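Local coordinates for 462aa long hypothetical selenium-binding protein (Sulfolobus tokodaii, PDB 2ECE), which is of unknown function but folds as a beta-propeller of the selenium-binding protein family and may bind selenium, at residues A[284-287]-A[292-295]; A[231-234]-A[239-242]; A[258-263]-A[452-457]. All coordinates share one frame; numbering follows the deposited sequence.

Interaction 1: A[284-287]-A[292-295]; sequences LWFY and WNAE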
loop_
_atom_site.group_PDB
_atom_site.type_symbol
_atom_site.label_atom_id
_atom_site.label_comp_id
_atom_site.label_asym_id
_atom_site.label_seq_id
_atom_site.Cartn_x
_atom_site.Cartn_y
_atom_site.Cartn_z
ATOM N N LEU A 284 -14.114 -0.237 10.148
ATOM C CA LEU A 284 -13.336 0.113 11.327
ATOM C C LEU A 284 -13.255 -1.113 12.225
ATOM O O LEU A 284 -14.281 -1.614 12.685
ATOM C CB LEU A 284 -14.018 1.252 12.097
ATOM C CG LEU A 284 -13.440 1.671 13.455
ATOM C CD1 LEU A 284 -12.069 2.289 13.255
ATOM C CD2 LEU A 284 -14.377 2.676 14.134
ATOM N N TRP A 285 -12.048 -1.619 12.451
ATOM C CA TRP A 285 -11.880 -2.758 13.343
ATOM C C TRP A 285 -11.384 -2.149 14.648
ATOM O O TRP A 285 -10.563 -1.233 14.631
ATOM C CB TRP A 285 -10.872 -3.776 12.783
ATOM C CG TRP A 285 -9.609 -3.205 12.175
ATOM C CD1 TRP A 285 -9.431 -2.795 10.879
ATOM C CD2 TRP A 285 -8.341 -3.039 12.823
ATOM N NE1 TRP A 285 -8.133 -2.394 10.681
ATOM C CE2 TRP A 285 -7.441 -2.533 11.855
ATOM C CE3 TRP A 285 -7.878 -3.273 14.123
ATOM C CZ2 TRP A 285 -6.101 -2.255 12.150
ATOM C CZ3 TRP A 285 -6.544 -2.996 14.418
ATOM C CH2 TRP A 285 -5.670 -2.493 13.430
ATOM N N PHE A 286 -11.892 -2.643 15.772
ATOM C CA PHE A 286 -11.516 -2.106 17.077
ATOM C C PHE A 286 -11.717 -3.116 18.205
ATOM O O PHE A 286 -12.557 -4.013 18.102
ATOM C CB PHE A 286 -12.344 -0.844 17.352
ATOM C CG PHE A 286 -13.834 -1.077 17.342
ATOM C CD1 PHE A 286 -14.528 -1.279 18.530
ATOM C CD2 PHE A 286 -14.540 -1.115 16.140
ATOM C CE1 PHE A 286 -15.904 -1.516 18.530
ATOM C CE2 PHE A 286 -15.917 -1.354 16.125
ATOM C CZ PHE A 286 -16.600 -1.555 17.327
ATOM N N TYR A 287 -10.944 -2.969 19.278
ATOM C CA TYR A 287 -11.055 -3.870 20.425
ATOM C C TYR A 287 -11.873 -3.190 21.516
ATOM O O TYR A 287 -11.573 -2.072 21.922
ATOM C CB TYR A 287 -9.669 -4.238 20.959
ATOM C CG TYR A 287 -9.689 -5.300 22.035
ATOM C CD1 TYR A 287 -9.685 -4.955 23.391
ATOM C CD2 TYR A 287 -9.711 -6.654 21.702
ATOM C CE1 TYR A 287 -9.697 -5.938 24.385
ATOM C CE2 TYR A 287 -9.724 -7.639 22.687
ATOM C CZ TYR A 287 -9.714 -7.275 24.024
ATOM O OH TYR A 287 -9.710 -8.249 24.998
ATOM N N TRP A 292 -12.637 -8.318 19.701
ATOM C CA TRP A 292 -12.274 -7.567 18.504
ATOM C C TRP A 292 -13.591 -7.358 17.757
ATOM O O TRP A 292 -14.421 -8.265 17.690
ATOM C CB TRP A 292 -11.280 -8.344 17.628
ATOM C CG TRP A 292 -9.850 -8.123 18.022
ATOM C CD1 TRP A 292 -9.016 -9.020 18.630
ATOM C CD2 TRP A 292 -9.107 -6.904 17.902
ATOM N NE1 TRP A 292 -7.804 -8.434 18.899
ATOM C CE2 TRP A 292 -7.829 -7.136 18.462
ATOM C CE3 TRP A 292 -9.394 -5.637 17.374
ATOM C CZ2 TRP A 292 -6.841 -6.144 18.515
ATOM C CZ3 TRP A 292 -8.410 -4.650 17.427
ATOM C CH2 TRP A 292 -7.148 -4.911 17.992
ATOM N N ASN A 293 -13.794 -6.163 17.219
ATOM C CA ASN A 293 -15.029 -5.853 16.501
ATOM C C ASN A 293 -14.702 -5.195 15.172
ATOM O O ASN A 293 -13.580 -4.749 14.955
ATOM C CB ASN A 293 -15.889 -4.898 17.327
ATOM C CG ASN A 293 -16.020 -5.335 18.770
ATOM O OD1 ASN A 293 -16.951 -6.057 19.136
ATOM N ND2 ASN A 293 -15.071 -4.913 19.600
ATOM N N ALA A 294 -15.694 -5.126 14.293
ATOM C CA ALA A 294 -15.522 -4.511 12.984
ATOM C C ALA A 294 -16.874 -4.002 12.497
ATOM O O ALA A 294 -17.853 -4.751 12.463
ATOM C CB ALA A 294 -14.954 -5.518 12.000
ATOM N N GLU A 295 -16.918 -2.727 12.123
ATOM C CA GLU A 295 -18.144 -2.101 11.646
ATOM C C GLU A 295 -17.910 -1.292 10.377
ATOM O O GLU A 295 -16.859 -0.672 10.211
ATOM C CB GLU A 295 -18.712 -1.180 12.728
ATOM C CG GLU A 295 -19.545 -1.887 13.782
ATOM C CD GLU A 295 -19.779 -1.024 15.001
ATOM O OE1 GLU A 295 -19.830 0.218 14.850
ATOM O OE2 GLU A 295 -19.919 -1.591 16.107
#
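From L284–E295 to Y287–W292 the strands pair antiparallel at 156°, as the beta hairpin 280-288/291-304 of a propeller blade, hydrogen-bonded pairs alternating with non-hydrogen-bonded ones. L284 N gives to E295 O at 2.8 Å, and E295 N answers L284 O. The F286–N293 pair has an extra bond: F286 N gives to N293 O, while F286 O accepts N293 N at 2.6 Å, nearly in line with its C=O bond, and also N293 ND2 at 3.1 Å from above the carbonyl plane, which helps hold the amide's rotation.

On the face that carries L284, F286, N293 and E295, F286 has CG wedged between its backbone N and carbonyl carbon (chi1 59°), a torsion that folds the ring back over the partner strand. N293 CB sits over one face of the ring, 3.4 Å from F286 CZ, a CH-pi contact. E295 OE2 lies at the edge, in plane, 3.5 Å from F286 CZ, where weakly positive ring hydrogens suit a carboxylate.

On the other face Y287 turns its edge to the five-membered ring of W292, while Y287 CB rests over the six-membered ring, 3.8 Å from its centroid. W292 CZ3 meets the rim of W285 in plane, 3.6 Å from W285 CE3; W285 NE1 bonds to F268 O, and W292 also stacks on F232 of the neighbouring hairpin.

The chemistry is thus divided: W285, W292 and Y287 form an aromatic cluster, the indoles buried and the tyrosine at the margin, whereas the phenyl ring takes an aliphatic carbon over its face and an acidic oxygen at its rim.

Interaction 2: A[231-234]-A[239-242]; sequences HFWD and KRIH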
loop_
_atom_site.group_PDB
_atom_site.type_symbol
_atom_site.label_atom_id
_atom_site.label_comp_id
_atom_site.label_asym_id
_atom_site.label_seq_id
_atom_site.Cartn_x
_atom_site.Cartn_y
_atom_site.Cartn_z
ATOM N N HIS A 231 -7.821 -10.962 9.954
ATOM C CA HIS A 231 -7.359 -11.899 10.968
ATOM C C HIS A 231 -6.589 -11.174 12.060
ATOM O O HIS A 231 -5.750 -10.317 11.770
ATOM C CB HIS A 231 -6.456 -12.951 10.320
ATOM C CG HIS A 231 -7.127 -13.741 9.241
ATOM N ND1 HIS A 231 -7.792 -14.924 9.486
ATOM C CD2 HIS A 231 -7.240 -13.515 7.909
ATOM C CE1 HIS A 231 -8.280 -15.395 8.350
ATOM N NE2 HIS A 231 -7.960 -14.559 7.379
ATOM N N PHE A 232 -6.883 -11.519 13.309
ATOM C CA PHE A 232 -6.209 -10.922 14.457
ATOM C C PHE A 232 -5.267 -11.959 15.044
ATOM O O PHE A 232 -5.678 -13.085 15.336
ATOM C CB PHE A 232 -7.240 -10.484 15.497
ATOM C CG PHE A 232 -8.206 -9.468 14.974
ATOM C CD1 PHE A 232 -7.820 -8.141 14.831
ATOM C CD2 PHE A 232 -9.471 -9.854 14.536
ATOM C CE1 PHE A 232 -8.676 -7.209 14.249
ATOM C CE2 PHE A 232 -10.336 -8.930 13.952
ATOM C CZ PHE A 232 -9.935 -7.605 13.808
ATOM N N TRP A 233 -4.005 -11.576 15.218
ATOM C CA TRP A 233 -3.001 -12.491 15.742
ATOM C C TRP A 233 -2.286 -11.980 16.982
ATOM O O TRP A 233 -2.212 -10.777 17.225
ATOM C CB TRP A 233 -1.907 -12.749 14.706
ATOM C CG TRP A 233 -2.352 -13.116 13.343
ATOM C CD1 TRP A 233 -3.058 -12.342 12.471
ATOM C CD2 TRP A 233 -2.028 -14.321 12.645
ATOM N NE1 TRP A 233 -3.189 -12.988 11.265
ATOM C CE2 TRP A 233 -2.566 -14.206 11.345
ATOM C CE3 TRP A 233 -1.331 -15.485 12.992
ATOM C CZ2 TRP A 233 -2.432 -15.220 10.383
ATOM C CZ3 TRP A 233 -1.197 -16.495 12.035
ATOM C CH2 TRP A 233 -1.744 -16.353 10.747
ATOM N N ASP A 234 -1.739 -12.924 17.740
ATOM C CA ASP A 234 -0.931 -12.639 18.921
ATOM C C ASP A 234 0.449 -12.484 18.264
ATOM O O ASP A 234 1.039 -13.467 17.818
ATOM C CB ASP A 234 -0.924 -13.853 19.855
ATOM C CG ASP A 234 -0.106 -13.623 21.115
ATOM O OD1 ASP A 234 0.913 -12.904 21.049
ATOM O OD2 ASP A 234 -0.476 -14.179 22.170
ATOM N N LYS A 239 0.396 -16.603 16.616
ATOM C CA LYS A 239 -0.802 -17.424 16.528
ATOM C C LYS A 239 -2.043 -16.600 16.156
ATOM O O LYS A 239 -2.240 -15.494 16.654
ATOM C CB LYS A 239 -0.978 -18.132 17.881
ATOM C CG LYS A 239 -2.287 -18.860 18.120
ATOM C CD LYS A 239 -2.152 -19.839 19.296
ATOM C CE LYS A 239 -1.636 -19.171 20.580
ATOM N NZ LYS A 239 -0.204 -19.491 20.902
ATOM N N ARG A 240 -2.866 -17.140 15.262
ATOM C CA ARG A 240 -4.087 -16.463 14.834
ATOM C C ARG A 240 -5.111 -16.656 15.957
ATOM O O ARG A 240 -5.465 -17.786 16.287
ATOM C CB ARG A 240 -4.589 -17.089 13.525
ATOM C CG ARG A 240 -5.410 -16.152 12.618
ATOM C CD ARG A 240 -6.793 -15.880 13.185
ATOM N NE ARG A 240 -7.536 -17.125 13.376
ATOM C CZ ARG A 240 -8.216 -17.759 12.422
ATOM N NH1 ARG A 240 -8.263 -17.269 11.191
ATOM N NH2 ARG A 240 -8.846 -18.898 12.701
ATOM N N ILE A 241 -5.588 -15.568 16.550
ATOM C CA ILE A 241 -6.537 -15.703 17.653
ATOM C C ILE A 241 -8.001 -15.470 17.309
ATOM O O ILE A 241 -8.884 -15.992 17.988
ATOM C CB ILE A 241 -6.173 -14.773 18.827
ATOM C CG1 ILE A 241 -6.100 -13.328 18.339
ATOM C CG2 ILE A 241 -4.848 -15.211 19.449
ATOM C CD1 ILE A 241 -6.269 -12.299 19.444
ATOM N N HIS A 242 -8.269 -14.695 16.266
ATOM C CA HIS A 242 -9.648 -14.419 15.878
ATOM C C HIS A 242 -9.694 -13.862 14.460
ATOM O O HIS A 242 -8.673 -13.448 13.914
ATOM C CB HIS A 242 -10.272 -13.420 16.871
ATOM C CG HIS A 242 -11.744 -13.206 16.687
ATOM N ND1 HIS A 242 -12.654 -14.242 16.675
ATOM C CD2 HIS A 242 -12.467 -12.070 16.541
ATOM C CE1 HIS A 242 -13.874 -13.754 16.527
ATOM N NE2 HIS A 242 -13.788 -12.438 16.444
#
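A classic beta bulge breaks the regular pairing of this hairpin, I241 and H242 together facing the single residue F232. F232 O accepts both their amides: I241 N at 2.8 Å, in the carbonyl plane, and H242 N at a longer 3.2 Å. F232 N answers with a nearly straight bond to H242 O at 2.7 Å. Beyond the bulge W233 and R240 form a non-hydrogen-bonded pair, and D234 N donates to K239 O at 2.8 Å; the return bond is weak. The extra residue, I241, lays its CG1 against F232 O, and its CG2 reaches toward D234 CB.

These are the third and fourth strands, the outer hairpin, of a propeller blade, 229-234 and 239-245; consistent with the added twist a classic bulge brings, the segments run at 127° to one another. On one face R240 lies over W233. Its CG stands 3.6 Å above the indole plane, over the middle, and R240 CB makes a CH-pi contact over the face of the six-membered ring of W233, 3.7 Å from its centroid. An arginine suits this position because its methylenes cover the indole while its N-H groups serve separate acceptors; W233 NE1 bonds to S204 OG at the rim.

Bends at chi2 and chi3 then bring the guanidinium round to H231, whose ring it meets edge to edge, the two planes only 5° apart. R240 NH1 donates to H231 ND1 at 2.9 Å, within the plane of both groups. H231 NE2, the other ring nitrogen, bonds to E206 OE2, and R240 NH2 makes a salt bridge with D186, which would probably stabilise the arginine's charge.

Interaction 3: A[258-263]-A[452-457]; sequences PLHDPT and GDASSD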
loop_
_atom_site.group_PDB
_atom_site.type_symbol
_atom_site.label_atom_id
_atom_site.label_comp_id
_atom_site.label_asym_id
_atom_site.label_seq_id
_atom_site.Cartn_x
_atom_site.Cartn_y
_atom_site.Cartn_z
ATOM N N PRO A 258 -3.809 0.646 10.991
ATOM C CA PRO A 258 -4.059 0.852 12.422
ATOM C C PRO A 258 -3.909 2.361 12.659
ATOM O O PRO A 258 -3.213 3.032 11.890
ATOM C CB PRO A 258 -2.906 0.095 13.090
ATOM C CG PRO A 258 -2.526 -0.958 12.073
ATOM C CD PRO A 258 -2.624 -0.206 10.770
ATOM N N LEU A 259 -4.553 2.912 13.687
ATOM C CA LEU A 259 -4.342 4.331 13.948
ATOM C C LEU A 259 -2.877 4.400 14.391
ATOM O O LEU A 259 -2.329 3.416 14.906
ATOM C CB LEU A 259 -5.264 4.855 15.057
ATOM C CG LEU A 259 -6.743 5.042 14.694
ATOM C CD1 LEU A 259 -7.406 5.941 15.740
ATOM C CD2 LEU A 259 -6.877 5.672 13.324
ATOM N N HIS A 260 -2.237 5.541 14.179
ATOM C CA HIS A 260 -0.831 5.689 14.532
ATOM C C HIS A 260 -0.553 5.707 16.038
ATOM O O HIS A 260 0.494 5.230 16.489
ATOM C CB HIS A 260 -0.281 6.942 13.854
ATOM C CG HIS A 260 -0.397 6.909 12.358
ATOM N ND1 HIS A 260 0.440 6.159 11.559
ATOM C CD2 HIS A 260 -1.287 7.495 11.524
ATOM C CE1 HIS A 260 0.069 6.283 10.296
ATOM N NE2 HIS A 260 -0.976 7.088 10.248
ATOM N N ASP A 261 -1.494 6.252 16.802
ATOM C CA ASP A 261 -1.385 6.332 18.262
ATOM C C ASP A 261 -1.527 4.902 18.781
ATOM O O ASP A 261 -2.610 4.325 18.708
ATOM C CB ASP A 261 -2.528 7.189 18.807
ATOM C CG ASP A 261 -2.435 7.426 20.310
ATOM O OD1 ASP A 261 -1.772 6.646 21.026
ATOM O OD2 ASP A 261 -3.054 8.404 20.774
ATOM N N PRO A 262 -0.447 4.320 19.329
ATOM C CA PRO A 262 -0.518 2.946 19.834
ATOM C C PRO A 262 -1.455 2.687 21.011
ATOM O O PRO A 262 -1.715 1.528 21.350
ATOM C CB PRO A 262 0.940 2.633 20.168
ATOM C CG PRO A 262 1.441 3.954 20.656
ATOM C CD PRO A 262 0.871 4.916 19.621
ATOM N N THR A 263 -1.960 3.745 21.640
ATOM C CA THR A 263 -2.877 3.554 22.764
ATOM C C THR A 263 -4.265 3.259 22.220
ATOM O O THR A 263 -5.173 2.880 22.962
ATOM C CB THR A 263 -2.954 4.803 23.681
ATOM O OG1 THR A 263 -3.478 5.917 22.952
ATOM C CG2 THR A 263 -1.586 5.151 24.209
ATOM N N GLY A 452 10.675 8.831 6.117
ATOM C CA GLY A 452 9.458 8.205 6.606
ATOM C C GLY A 452 8.182 8.926 6.204
ATOM O O GLY A 452 8.200 10.119 5.914
ATOM N N ASP A 453 7.073 8.193 6.183
ATOM C CA ASP A 453 5.784 8.762 5.822
ATOM C C ASP A 453 4.676 8.152 6.669
ATOM O O ASP A 453 4.942 7.494 7.676
ATOM C CB ASP A 453 5.505 8.547 4.328
ATOM C CG ASP A 453 5.754 7.118 3.891
ATOM O OD1 ASP A 453 5.107 6.217 4.449
ATOM O OD2 ASP A 453 6.602 6.898 2.993
ATOM N N ALA A 454 3.432 8.362 6.253
ATOM C CA ALA A 454 2.280 7.872 6.996
ATOM C C ALA A 454 1.990 6.367 6.953
ATOM O O ALA A 454 1.117 5.896 7.688
ATOM C CB ALA A 454 1.037 8.641 6.560
ATOM N N SER A 455 2.689 5.607 6.112
ATOM C CA SER A 455 2.430 4.168 6.046
ATOM C C SER A 455 3.703 3.337 6.144
ATOM O O SER A 455 3.668 2.115 6.008
ATOM C CB SER A 455 1.696 3.807 4.748
ATOM O OG SER A 455 2.579 3.783 3.638
ATOM N N SER A 456 4.819 4.001 6.403
ATOM C CA SER A 456 6.104 3.322 6.489
ATOM C C SER A 456 6.548 2.979 7.907
ATOM O O SER A 456 7.317 2.038 8.096
ATOM C CB SER A 456 7.187 4.188 5.850
ATOM O OG SER A 456 7.410 5.350 6.632
ATOM N N ASP A 457 6.068 3.747 8.888
ATOM C CA ASP A 457 6.458 3.571 10.287
ATOM C C ASP A 457 5.319 3.315 11.266
ATOM O O ASP A 457 4.203 3.788 11.077
ATOM C CB ASP A 457 7.187 4.822 10.794
ATOM C CG ASP A 457 8.530 5.034 10.143
ATOM O OD1 ASP A 457 8.612 4.950 8.900
ATOM O OD2 ASP A 457 9.500 5.302 10.881
HETATM O O HOH W 1 2.017 4.093 12.300
#
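H260 and D457 are joined through a water, the principal polar link between these two loops. The water lies 2.7 Å from H260 ND1 and donates to D457 O at 2.5 Å. The histidine reaches it because CG stands anti to the carbonyl carbon (chi1 -59°), directing the ring across to the facing loop. At the other ring nitrogen, H260 NE2 bonds to I328 O, so the imidazole is held from two directions.

Packing between the loops is slight. A454 CB lies 4.5 Å from H260 NE2, and the same methyl fits among L330, D327, E387 and I388, a setting that suits so small a side chain. Replacing H260 with an alanine would probably leave the bridging water without its anchor on this side and I328 O without its imidazole mate.

Bonds within each loop set its shape. D261 OD1 accepts T263 N at 3.0 Å and T263 OG1 at 2.7 Å, both from one face of the carboxylate. In the other loop D453 OD1 takes S455 N at 3.0 Å on its anti lone pair, while S456 OG receives D453 N at 2.9 Å and donates to D457 OD1 at 2.6 Å. R448 and R95 make salt bridges to D453 and D457, probably balancing these buried acids.

Both aspartates, D261 and D453, thus close Asx turns. The turns shape loops that follow the innermost strands of two different sheets, 250-258 and 443-449; in a beta-propeller such loops lie near the central axis, and here two of them meet there.

In the fold
Interactions 1 and 2 are outer hairpins of adjacent propeller blades, their centres about 14 Å apart, and they pack directly: W292 CD2 comes within 3.6 Å of F232 CD1, and W285 CE3 within 4.0 Å of F232 CE1. F232 packs against both indoles, joining the two blades. Interaction 3 lies nearer the centre of the chain. It touches interaction 1 through W285 CZ2, 3.7 Å from P258 CA, but stays about 9 Å from interaction 2 at the nearest atoms. Interactions 1 and 2 are local in sequence, whereas interaction 3 brings together loops 189 residues apart, one of them following the C-terminal strand that completes the first blade.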